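Succinyl-CoA ligase (ADP-forming) subunit alpha (Methanosaeta concilii, PDB 6HXI) is a CoA-ligase family subunit that binds coenzyme A and also carries a helical region related to the C-terminal domain of citrate synthase. Local coordinates at residues F186-R191 against D306-M311; V256-G261 against A293-G298. One frame throughout, in Å; residues are numbered along the deposited sequence.

Contact 1: residues F186-R191 against D306-M311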
ATOM      1  N   PHE B 186      16.484 -42.330 -39.522  1.00 48.70           N
ATOM      2  CA  PHE B 186      15.059 -42.611 -39.293  1.00 49.82           C
ATOM      3  C   PHE B 186      14.235 -42.294 -40.560  1.00 55.88           C
ATOM      4  O   PHE B 186      13.396 -43.109 -40.973  1.00 56.61           O
ATOM      5  CB  PHE B 186      14.535 -41.837 -38.064  1.00 50.15           C
ATOM      6  CG  PHE B 186      14.982 -42.381 -36.718  1.00 50.95           C
ATOM      7  CD1 PHE B 186      15.545 -43.657 -36.609  1.00 54.87           C
ATOM      8  CD2 PHE B 186      14.834 -41.629 -35.564  1.00 51.25           C
ATOM      9  CE1 PHE B 186      15.971 -44.153 -35.370  1.00 54.14           C
ATOM     10  CE2 PHE B 186      15.249 -42.133 -34.324  1.00 53.57           C
ATOM     11  CZ  PHE B 186      15.791 -43.400 -34.237  1.00 52.58           C
ATOM     12  N   ASN B 187      14.555 -41.156 -41.216  1.00 51.73           N
ATOM     13  CA  ASN B 187      13.940 -40.716 -42.466  1.00 52.50           C
ATOM     14  C   ASN B 187      14.295 -41.668 -43.615  1.00 59.52           C
ATOM     15  O   ASN B 187      13.397 -42.078 -44.355  1.00 61.79           O
ATOM     16  CB  ASN B 187      14.347 -39.281 -42.796  1.00 51.03           C
ATOM     17  CG  ASN B 187      13.885 -38.782 -44.146  1.00 69.62           C
ATOM     18  OD1 ASN B 187      14.683 -38.625 -45.073  1.00 64.56           O
ATOM     19  ND2 ASN B 187      12.594 -38.512 -44.282  1.00 66.53           N
ATOM     20  N   ILE B 188      15.598 -42.003 -43.773  1.00 55.21           N
ATOM     21  CA  ILE B 188      16.106 -42.901 -44.813  1.00 55.83           C
ATOM     22  C   ILE B 188      15.364 -44.244 -44.733  1.00 60.61           C
ATOM     23  O   ILE B 188      14.732 -44.651 -45.709  1.00 63.61           O
ATOM     24  CB  ILE B 188      17.662 -43.084 -44.695  1.00 58.60           C
ATOM     25  CG1 ILE B 188      18.472 -41.756 -44.909  1.00 57.80           C
ATOM     26  CG2 ILE B 188      18.184 -44.203 -45.605  1.00 61.32           C
ATOM     27  CD1 ILE B 188      18.515 -41.150 -46.301  1.00 68.81           C
ATOM     28  N   ILE B 189      15.413 -44.897 -43.552  1.00 54.21           N
ATOM     29  CA  ILE B 189      14.838 -46.219 -43.242  1.00 53.52           C
ATOM     30  C   ILE B 189      13.300 -46.275 -43.444  1.00 56.78           C
ATOM     31  O   ILE B 189      12.811 -47.248 -44.028  1.00 59.10           O
ATOM     32  CB  ILE B 189      15.300 -46.675 -41.824  1.00 54.08           C
ATOM     33  CG1 ILE B 189      16.809 -47.038 -41.852  1.00 53.83           C
ATOM     34  CG2 ILE B 189      14.458 -47.827 -41.275  1.00 55.25           C
ATOM     35  CD1 ILE B 189      17.559 -46.876 -40.548  1.00 56.63           C
ATOM     36  N   SER B 190      12.556 -45.248 -43.000  1.00 51.06           N
ATOM     37  CA  SER B 190      11.098 -45.191 -43.171  1.00 51.77           C
ATOM     38  C   SER B 190      10.693 -45.167 -44.655  1.00 59.07           C
ATOM     39  O   SER B 190       9.600 -45.635 -45.008  1.00 61.23           O
ATOM     40  CB  SER B 190      10.519 -43.966 -42.478  1.00 52.04           C
ATOM     41  OG  SER B 190      10.851 -42.779 -43.176  1.00 57.27           O
ATOM     42  N   ARG B 191      11.559 -44.602 -45.505  1.00 55.33           N
ATOM     43  CA  ARG B 191      11.320 -44.484 -46.947  1.00 57.40           C
ATOM     44  C   ARG B 191      11.724 -45.748 -47.724  1.00 63.36           C
ATOM     45  O   ARG B 191      11.299 -45.933 -48.864  1.00 66.17           O
ATOM     46  CB  ARG B 191      12.081 -43.272 -47.510  1.00 56.27           C
ATOM     47  CG  ARG B 191      11.502 -41.921 -47.141  1.00 56.30           C
ATOM     48  CD  ARG B 191      12.295 -40.833 -47.814  1.00 69.69           C
ATOM     49  NE  ARG B 191      11.716 -39.515 -47.568  1.00 93.17           N
ATOM     50  CZ  ARG B 191      12.157 -38.384 -48.113  1.00111.67           C
ATOM     51  NH1 ARG B 191      11.568 -37.229 -47.827  1.00 98.36           N
ATOM     52  NH2 ARG B 191      13.192 -38.399 -48.948  1.00 98.09           N
ATOM     53  N   ASP B 306      25.345 -42.191 -49.893  1.00 64.76           N
ATOM     54  CA  ASP B 306      24.273 -41.940 -50.860  1.00 67.05           C
ATOM     55  C   ASP B 306      23.401 -43.173 -51.132  1.00 71.71           C
ATOM     56  O   ASP B 306      22.168 -43.040 -51.222  1.00 71.33           O
ATOM     57  CB  ASP B 306      24.854 -41.395 -52.167  1.00 71.65           C
ATOM     58  CG  ASP B 306      25.280 -39.949 -52.045  1.00 89.48           C
ATOM     59  OD1 ASP B 306      26.298 -39.686 -51.374  1.00 90.79           O
ATOM     60  OD2 ASP B 306      24.571 -39.076 -52.584  1.00 99.33           O
ATOM     61  N   ASP B 307      24.030 -44.371 -51.236  1.00 67.44           N
ATOM     62  CA  ASP B 307      23.251 -45.585 -51.449  1.00 67.41           C
ATOM     63  C   ASP B 307      23.001 -46.400 -50.134  1.00 66.72           C
ATOM     64  O   ASP B 307      22.840 -47.611 -50.220  1.00 67.20           O
ATOM     65  CB  ASP B 307      23.820 -46.455 -52.595  1.00 72.66           C
ATOM     66  CG  ASP B 307      25.302 -46.759 -52.560  1.00 87.78           C
ATOM     67  OD1 ASP B 307      26.106 -45.800 -52.494  1.00 92.77           O
ATOM     68  OD2 ASP B 307      25.665 -47.946 -52.721  1.00 91.71           O
ATOM     69  N   TYR B 308      22.879 -45.734 -48.935  1.00 59.69           N
ATOM     70  CA  TYR B 308      22.546 -46.423 -47.665  1.00 57.45           C
ATOM     71  C   TYR B 308      21.097 -46.950 -47.726  1.00 61.57           C
ATOM     72  O   TYR B 308      20.873 -48.145 -47.531  1.00 62.03           O
ATOM     73  CB  TYR B 308      22.748 -45.514 -46.415  1.00 56.00           C
ATOM     74  CG  TYR B 308      22.754 -46.270 -45.099  1.00 54.82           C
ATOM     75  CD1 TYR B 308      21.568 -46.544 -44.420  1.00 54.83           C
ATOM     76  CD2 TYR B 308      23.942 -46.738 -44.546  1.00 55.86           C
ATOM     77  CE1 TYR B 308      21.565 -47.255 -43.220  1.00 50.67           C
ATOM     78  CE2 TYR B 308      23.954 -47.444 -43.340  1.00 55.67           C
ATOM     79  CZ  TYR B 308      22.763 -47.696 -42.682  1.00 58.95           C
ATOM     80  OH  TYR B 308      22.782 -48.390 -41.500  1.00 59.51           O
ATOM     81  N   GLY B 309      20.142 -46.057 -48.001  1.00 58.15           N
ATOM     82  CA  GLY B 309      18.721 -46.383 -48.105  1.00 57.97           C
ATOM     83  C   GLY B 309      18.446 -47.458 -49.130  1.00 63.27           C
ATOM     84  O   GLY B 309      17.614 -48.339 -48.901  1.00 63.32           O
ATOM     85  N   GLU B 310      19.170 -47.421 -50.251  1.00 61.40           N
ATOM     86  CA  GLU B 310      18.995 -48.441 -51.282  1.00 63.30           C
ATOM     87  C   GLU B 310      19.367 -49.838 -50.744  1.00 69.49           C
ATOM     88  O   GLU B 310      18.604 -50.784 -50.943  1.00 70.60           O
ATOM     89  CB  GLU B 310      19.712 -48.067 -52.585  1.00 66.38           C
ATOM     90  CG  GLU B 310      19.542 -49.078 -53.723  1.00 84.36           C
ATOM     91  CD  GLU B 310      18.165 -49.692 -53.954  1.00118.07           C
ATOM     92  OE1 GLU B 310      18.111 -50.917 -54.219  1.00119.41           O
ATOM     93  OE2 GLU B 310      17.145 -48.963 -53.874  1.00109.48           O
ATOM     94  N   MET B 311      20.482 -49.943 -49.991  1.00 66.55           N
ATOM     95  CA  MET B 311      20.905 -51.196 -49.358  1.00 67.48           C
ATOM     96  C   MET B 311      19.823 -51.650 -48.342  1.00 70.74           C
ATOM     97  O   MET B 311      19.483 -52.833 -48.293  1.00 72.27           O
ATOM     98  CB  MET B 311      22.281 -51.022 -48.695  1.00 69.01           C
ATOM     99  CG  MET B 311      22.940 -52.322 -48.295  1.00 74.17           C
ATOM    100  SD  MET B 311      23.107 -53.543 -49.625  1.00 82.28           S
ATOM    101  CE  MET B 311      24.263 -52.698 -50.722  1.00 79.79           C
TER
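Ile188 reaches from helix 179-192 to the backbone of Gly309 and the ring of Tyr308 at the start of helix 308-322. Both helices pack on one face of the mixed sheet in the flavodoxin-like alpha/beta fold of the CoA-ligase family. The CA atoms of Ile188 and Gly309 are 5.5 Å apart. Gly309 has no side chain to separate the backbones there.

The touching branch of Ile188 is the methyl CG2. It stands anti to the backbone N, while CG1 lies beside that N with chi1 at -63°. Ile188 CG2 therefore leads the approach and meets Gly309 CA at 3.4 Å, a tight carbon pair. Ile188 CG2 also lies 3.6 Å from Gly309 N. On its way past the glycine, Ile188 CG2 comes to the edge of the Tyr308 ring, near its plane, 4.3 Å from Tyr308 CD1. This is apolar packing without a hydrogen bond across the segments.

Ile189 stands further off, with its CD1 4.8 Å from Tyr308 CE1. The Ile189 side chain packs on Val172 and Phe174 of strand 172-176. On the neighbouring citrate lyase chain, Asn187 packs on Ile342 and Arg191 on Pro405. Within helix 179-192, Ser190 OG donates to Asn187 O at 2.9 Å.

The Tyr308 ring is buried. Tyr308 holds its CG anti to the backbone N, chi1 -166°, and its side chain lies on the sheet. There it touches Phe174, Leu231 and Trp258, each from a different strand, and Tyr308 OH makes a weak hydrogen bond to Cys230 O.

Contact 2: residues V256-G261 against A293-G298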
ATOM      1  N   VAL B 256      23.035 -54.166 -42.283  1.00 61.81           N
ATOM      2  CA  VAL B 256      23.459 -53.109 -43.217  1.00 61.31           C
ATOM      3  C   VAL B 256      24.486 -52.296 -42.445  1.00 63.98           C
ATOM      4  O   VAL B 256      24.248 -51.958 -41.286  1.00 63.07           O
ATOM      5  CB  VAL B 256      22.291 -52.224 -43.742  1.00 65.14           C
ATOM      6  CG1 VAL B 256      22.803 -51.136 -44.680  1.00 64.67           C
ATOM      7  CG2 VAL B 256      21.220 -53.066 -44.439  1.00 66.84           C
ATOM      8  N   ALA B 257      25.639 -52.013 -43.050  1.00 60.00           N
ATOM      9  CA  ALA B 257      26.677 -51.268 -42.344  1.00 57.53           C
ATOM     10  C   ALA B 257      27.412 -50.254 -43.202  1.00 60.30           C
ATOM     11  O   ALA B 257      27.781 -50.547 -44.331  1.00 59.69           O
ATOM     12  CB  ALA B 257      27.669 -52.235 -41.729  1.00 58.91           C
ATOM     13  N   TRP B 258      27.650 -49.059 -42.642  1.00 56.19           N
ATOM     14  CA  TRP B 258      28.430 -48.019 -43.299  1.00 55.25           C
ATOM     15  C   TRP B 258      29.251 -47.240 -42.284  1.00 55.44           C
ATOM     16  O   TRP B 258      28.733 -46.860 -41.236  1.00 51.96           O
ATOM     17  CB  TRP B 258      27.587 -47.089 -44.195  1.00 53.82           C
ATOM     18  CG  TRP B 258      28.428 -46.046 -44.885  1.00 55.34           C
ATOM     19  CD1 TRP B 258      28.512 -44.718 -44.572  1.00 57.05           C
ATOM     20  CD2 TRP B 258      29.412 -46.280 -45.904  1.00 56.67           C
ATOM     21  NE1 TRP B 258      29.452 -44.102 -45.364  1.00 57.02           N
ATOM     22  CE2 TRP B 258      30.021 -45.037 -46.190  1.00 60.55           C
ATOM     23  CE3 TRP B 258      29.828 -47.417 -46.614  1.00 59.63           C
ATOM     24  CZ2 TRP B 258      31.015 -44.898 -47.167  1.00 61.59           C
ATOM     25  CZ3 TRP B 258      30.820 -47.283 -47.572  1.00 63.19           C
ATOM     26  CH2 TRP B 258      31.395 -46.035 -47.850  1.00 63.69           C
ATOM     27  N   VAL B 259      30.539 -47.022 -42.597  1.00 52.66           N
ATOM     28  CA  VAL B 259      31.469 -46.275 -41.754  1.00 51.67           C
ATOM     29  C   VAL B 259      31.855 -44.980 -42.496  1.00 57.87           C
ATOM     30  O   VAL B 259      32.392 -45.025 -43.605  1.00 58.25           O
ATOM     31  CB  VAL B 259      32.701 -47.124 -41.319  1.00 56.33           C
ATOM     32  CG1 VAL B 259      33.651 -46.305 -40.454  1.00 55.15           C
ATOM     33  CG2 VAL B 259      32.267 -48.391 -40.579  1.00 56.20           C
ATOM     34  N   THR B 260      31.532 -43.831 -41.889  1.00 55.10           N
ATOM     35  CA  THR B 260      31.811 -42.498 -42.450  1.00 55.10           C
ATOM     36  C   THR B 260      33.269 -42.076 -42.140  1.00 59.28           C
ATOM     37  O   THR B 260      33.875 -42.581 -41.194  1.00 59.61           O
ATOM     38  CB  THR B 260      30.784 -41.485 -41.921  1.00 54.20           C
ATOM     39  OG1 THR B 260      31.058 -41.257 -40.551  1.00 58.62           O
ATOM     40  CG2 THR B 260      29.351 -41.971 -42.057  1.00 49.27           C
ATOM     41  N   GLY B 261      33.799 -41.150 -42.923  1.00 55.36           N
ATOM     42  CA  GLY B 261      35.166 -40.661 -42.760  1.00 55.34           C
ATOM     43  C   GLY B 261      36.093 -41.098 -43.878  1.00 61.67           C
ATOM     44  O   GLY B 261      37.298 -41.218 -43.661  1.00 62.18           O
ATOM     45  N   ALA B 293      36.541 -54.488 -43.906  1.00 68.69           N
ATOM     46  CA  ALA B 293      36.389 -55.565 -42.920  1.00 68.00           C
ATOM     47  C   ALA B 293      34.904 -55.918 -42.723  1.00 71.30           C
ATOM     48  O   ALA B 293      34.584 -57.074 -42.457  1.00 70.91           O
ATOM     49  CB  ALA B 293      37.024 -55.167 -41.600  1.00 67.56           C
ATOM     50  N   PHE B 294      33.997 -54.919 -42.877  1.00 67.88           N
ATOM     51  CA  PHE B 294      32.547 -55.130 -42.788  1.00 65.79           C
ATOM     52  C   PHE B 294      32.061 -55.936 -44.007  1.00 70.28           C
ATOM     53  O   PHE B 294      31.291 -56.876 -43.829  1.00 70.39           O
ATOM     54  CB  PHE B 294      31.783 -53.803 -42.656  1.00 64.28           C
ATOM     55  CG  PHE B 294      31.258 -53.481 -41.271  1.00 63.27           C
ATOM     56  CD1 PHE B 294      30.334 -54.314 -40.643  1.00 65.18           C
ATOM     57  CD2 PHE B 294      31.631 -52.307 -40.624  1.00 62.67           C
ATOM     58  CE1 PHE B 294      29.834 -54.002 -39.369  1.00 63.73           C
ATOM     59  CE2 PHE B 294      31.131 -51.998 -39.351  1.00 62.82           C
ATOM     60  CZ  PHE B 294      30.242 -52.848 -38.730  1.00 60.44           C
ATOM     61  N   ARG B 295      32.531 -55.586 -45.224  1.00 68.08           N
ATOM     62  CA  ARG B 295      32.174 -56.280 -46.464  1.00 71.47           C
ATOM     63  C   ARG B 295      32.571 -57.764 -46.368  1.00 79.13           C
ATOM     64  O   ARG B 295      31.728 -58.633 -46.597  1.00 79.52           O
ATOM     65  CB  ARG B 295      32.873 -55.622 -47.666  1.00 75.86           C
ATOM     66  CG  ARG B 295      31.934 -54.907 -48.624  1.00 88.58           C
ATOM     67  CD  ARG B 295      32.693 -54.157 -49.705  1.00 98.70           C
ATOM     68  NE  ARG B 295      33.229 -52.879 -49.224  1.00107.31           N
ATOM     69  CZ  ARG B 295      32.659 -51.690 -49.427  1.00120.47           C
ATOM     70  NH1 ARG B 295      31.522 -51.596 -50.109  1.00110.77           N
ATOM     71  NH2 ARG B 295      33.227 -50.587 -48.959  1.00 98.89           N
ATOM     72  N   GLN B 296      33.834 -58.028 -45.949  1.00 77.86           N
ATOM     73  CA  GLN B 296      34.456 -59.347 -45.767  1.00 80.52           C
ATOM     74  C   GLN B 296      33.798 -60.209 -44.680  1.00 84.81           C
ATOM     75  O   GLN B 296      33.924 -61.433 -44.723  1.00 85.62           O
ATOM     76  CB  GLN B 296      35.960 -59.195 -45.480  1.00 82.61           C
ATOM     77  CG  GLN B 296      36.780 -58.752 -46.692  1.00109.22           C
ATOM     78  CD  GLN B 296      38.156 -58.267 -46.314  1.00136.68           C
ATOM     79  OE1 GLN B 296      38.986 -59.015 -45.786  1.00138.48           O
ATOM     80  NE2 GLN B 296      38.440 -57.007 -46.605  1.00126.29           N
ATOM     81  N   ALA B 297      33.119 -59.577 -43.702  1.00 80.71           N
ATOM     82  CA  ALA B 297      32.423 -60.270 -42.605  1.00 79.99           C
ATOM     83  C   ALA B 297      31.001 -60.747 -42.977  1.00 84.09           C
ATOM     84  O   ALA B 297      30.404 -61.520 -42.228  1.00 85.02           O
ATOM     85  CB  ALA B 297      32.382 -59.390 -41.367  1.00 78.27           C
ATOM     86  N   GLY B 298      30.482 -60.298 -44.121  1.00 79.42           N
ATOM     87  CA  GLY B 298      29.157 -60.687 -44.586  1.00 79.69           C
ATOM     88  C   GLY B 298      28.061 -59.661 -44.380  1.00 81.84           C
ATOM     89  O   GLY B 298      26.888 -59.978 -44.581  1.00 83.62           O
TER
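The Phe294 ring carries Ala257 CB over one face. This CH-pi contact has Ala257 CB 3.6 Å from the centroid of the Phe294 ring and 15° off the ring normal. The methyl is offset toward the rim, and the ring atom closest to it is CD1. Val259 approaches the same ring obliquely, and the two side chains cross at about a right angle. Val259 CG2, beside the backbone N, is 4.0 Å from Phe294 CD2.

Trp258 and Arg295 meet more loosely. Arg295 NH2 stands at the edge of the Trp258 indole, near its plane, 4.3 Å from Trp258 CZ3. Trp258 leaves its strand on the side away from the helix, and only the end of its side chain swings back. Arg295 NH1 makes a weak hydrogen bond to Pro302 O.

Helix 287-297 ends just beyond these residues, in a Schellman motif at Gly298.

Strand 256-260 and helix 293-297 run nearly antiparallel, at 166°, with axes 9.3 Å apart. Asn291 OD1, on the same helix, ties it to the strand by a hydrogen bond from Val259 N. Phe294 also packs on Ile242 and Ile243 of helix 239-247, and is thus wedged between that helix and strand 255-260, which pairs with strand 227-233.

Overall arrangement
Both contacts belong to the same alpha/beta domain, with centres about 16 Å apart, and contact 2 is nested in the chain loop closed by contact 1. Strand 255-260 joins them. Val256 points away from helix 287-297 and packs on helix 308-322, whereas Ala257 and Val259 face helix 287-297. The two helices therefore use opposite faces of the sheet. Tyr308 CD2 of contact 1 meets Trp258 CB of contact 2 at 3.7 Å. Both contacts are mainly buried and apolar. Contact 1 is a close helix-helix approach through one methyl. Contact 2 is a helix-on-strand contact built on an aromatic face, with exposed Arg295 at its border.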